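Local coordinates for AcrH (Aeromonas hydrophila, PDB 3WXX), which serves as the type III secretion chaperone of the translocator AopB, binding it in a one-to-one complex, at the interface of chains A and B. Residues are numbered along the deposited sequence; one frame, centred on the assembly and turned at random. Chains: chain A, AcrH; chain B, AopB.

The interface of chains A and B. Residues chain A 80, 83-85, 87, 96, 100; chain B 123-125, 128.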
# COMPACT_ATOMS: atom_id res chain seq x y z
N ILE A 80 -3.82 -9.12 0.22
CA ILE A 80 -4.22 -8.75 -1.16
C ILE A 80 -4.16 -7.26 -1.37
O ILE A 80 -3.71 -6.80 -2.41
CB ILE A 80 -5.62 -9.22 -1.49
CG1 ILE A 80 -5.67 -10.74 -1.53
CG2 ILE A 80 -6.03 -8.71 -2.84
CD1 ILE A 80 -6.98 -11.36 -1.13
N TYR A 83 -0.34 -6.50 -1.70
CA TYR A 83 0.08 -7.02 -2.97
C TYR A 83 -0.49 -6.19 -4.15
O TYR A 83 0.23 -5.91 -5.14
CB TYR A 83 -0.33 -8.49 -3.11
CG TYR A 83 0.36 -9.43 -2.18
CD1 TYR A 83 1.66 -9.19 -1.75
CD2 TYR A 83 -0.26 -10.59 -1.77
CE1 TYR A 83 2.32 -10.09 -0.91
CE2 TYR A 83 0.39 -11.49 -0.92
CZ TYR A 83 1.69 -11.23 -0.50
OH TYR A 83 2.36 -12.10 0.31
N SER A 84 -1.74 -5.73 -4.01
CA SER A 84 -2.33 -4.86 -5.01
C SER A 84 -1.56 -3.53 -5.12
O SER A 84 -1.09 -3.16 -6.20
CB SER A 84 -3.82 -4.60 -4.73
OG SER A 84 -4.62 -5.80 -4.75
N TYR A 85 -1.40 -2.80 -4.03
CA TYR A 85 -0.64 -1.55 -4.13
C TYR A 85 0.79 -1.82 -4.63
O TYR A 85 1.28 -1.10 -5.44
CB TYR A 85 -0.61 -0.78 -2.82
CG TYR A 85 0.10 0.56 -2.89
CD1 TYR A 85 -0.56 1.68 -3.29
CD2 TYR A 85 1.43 0.69 -2.56
CE1 TYR A 85 0.05 2.92 -3.35
CE2 TYR A 85 2.08 1.92 -2.65
CZ TYR A 85 1.38 3.05 -3.03
OH TYR A 85 1.99 4.34 -3.14
N ALA A 87 1.86 -4.11 -6.77
CA ALA A 87 1.77 -4.27 -8.24
C ALA A 87 1.73 -2.95 -8.98
O ALA A 87 2.38 -2.78 -9.99
CB ALA A 87 0.54 -5.12 -8.64
N PHE A 96 3.47 -10.40 -7.15
CA PHE A 96 2.31 -9.73 -6.63
C PHE A 96 1.02 -10.45 -7.00
O PHE A 96 0.31 -10.89 -6.11
CB PHE A 96 2.31 -8.24 -7.00
CG PHE A 96 3.36 -7.43 -6.27
CD1 PHE A 96 3.32 -7.32 -4.89
CD2 PHE A 96 4.39 -6.82 -6.95
CE1 PHE A 96 4.31 -6.60 -4.21
CE2 PHE A 96 5.36 -6.09 -6.29
CZ PHE A 96 5.31 -5.98 -4.91
N ALA A 100 -1.14 -12.85 -4.32
CA ALA A 100 -2.52 -12.38 -4.15
C ALA A 100 -3.50 -13.45 -4.55
O ALA A 100 -4.55 -13.56 -3.95
CB ALA A 100 -2.77 -11.08 -4.93
N TRP B 123 -7.87 -9.23 -9.87
CA TRP B 123 -7.39 -9.65 -8.54
C TRP B 123 -7.18 -8.45 -7.61
O TRP B 123 -7.20 -8.58 -6.39
CB TRP B 123 -6.10 -10.48 -8.68
CG TRP B 123 -4.92 -9.78 -9.20
CD1 TRP B 123 -4.56 -9.64 -10.50
CD2 TRP B 123 -3.95 -9.11 -8.43
NE1 TRP B 123 -3.40 -8.91 -10.61
CE2 TRP B 123 -3.00 -8.57 -9.34
CE3 TRP B 123 -3.79 -8.86 -7.07
CZ2 TRP B 123 -1.90 -7.83 -8.91
CZ3 TRP B 123 -2.70 -8.11 -6.65
CH2 TRP B 123 -1.77 -7.61 -7.57
N ILE B 124 -7.00 -7.29 -8.20
CA ILE B 124 -6.77 -6.07 -7.42
C ILE B 124 -7.92 -5.75 -6.46
O ILE B 124 -9.07 -5.84 -6.81
CB ILE B 124 -6.43 -4.96 -8.40
CG1 ILE B 124 -4.99 -5.18 -8.82
CG2 ILE B 124 -6.62 -3.60 -7.80
CD1 ILE B 124 -4.42 -4.06 -9.65
N SER B 125 -7.61 -5.45 -5.22
CA SER B 125 -8.68 -5.27 -4.23
C SER B 125 -9.40 -3.98 -4.51
O SER B 125 -8.89 -3.11 -5.24
CB SER B 125 -8.13 -5.22 -2.80
OG SER B 125 -7.17 -4.18 -2.65
N ALA B 128 -7.33 -0.89 -3.17
CA ALA B 128 -6.23 -0.51 -4.04
C ALA B 128 -6.75 0.18 -5.29
O ALA B 128 -6.15 1.11 -5.81
CB ALA B 128 -5.41 -1.73 -4.40
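With CG set between its backbone N and carbonyl carbon (chi1 66°) and the indole plane about perpendicular to the plane through CA, CB and CG (chi2 -89°), B:Trp123 sends the six-membered part of its ring system between A:Ser84 and A:Ala100, tip toward A:Ala87. The A:Ser84 hydroxyl, anti to its own carbonyl carbon, is directed at the loop leading into AopB helix 126-151. Insertion of the indole is shown by its hidden surface, 75 Å², the largest value in the patch, and by contacts on both sides and at the edge. The CB methyl of A:Ala100, from helix 95-106, lies off one face at the CE3–CZ3 border; A:Ser84 lies on the opposite side. CB of A:Ala87, from helix 76-89, meets the CH2/CZ2 edge, 3.6 Å from CH2, and the carbonyl carbon of A:Tyr83 lies in the indole plane at its edge. On the A:Ser84 side, CG1 of B:Ile124 sits 3.9 Å above the ring centre, packing that should help hold the ring's orientation.

Beside this wedge, OG of A:Ser84 accepts a hydrogen bond from the backbone N of B:Ser125 (3.0 Å, 159° at the hydrogen), linking helix 76-89 to AopB. The same hydroxyl donates to the carbonyl O of A:Ile80 at 2.7 Å, from above the carbonyl plane, which fixes its rotation for accepting. CB of A:Ser84 also packs against CB of B:Ala128, and CG2 of A:Ile80 approaches CB of B:Ser125 at 4.1 Å. This patch hides 215 Å². It gives AcrH, a TPR-type helical chaperone, a tryptophan-binding groove between two helices and a polar hold on the adjoining loop, likely contributing to translocator recognition and perhaps shielding this predicted transmembrane stretch before secretion.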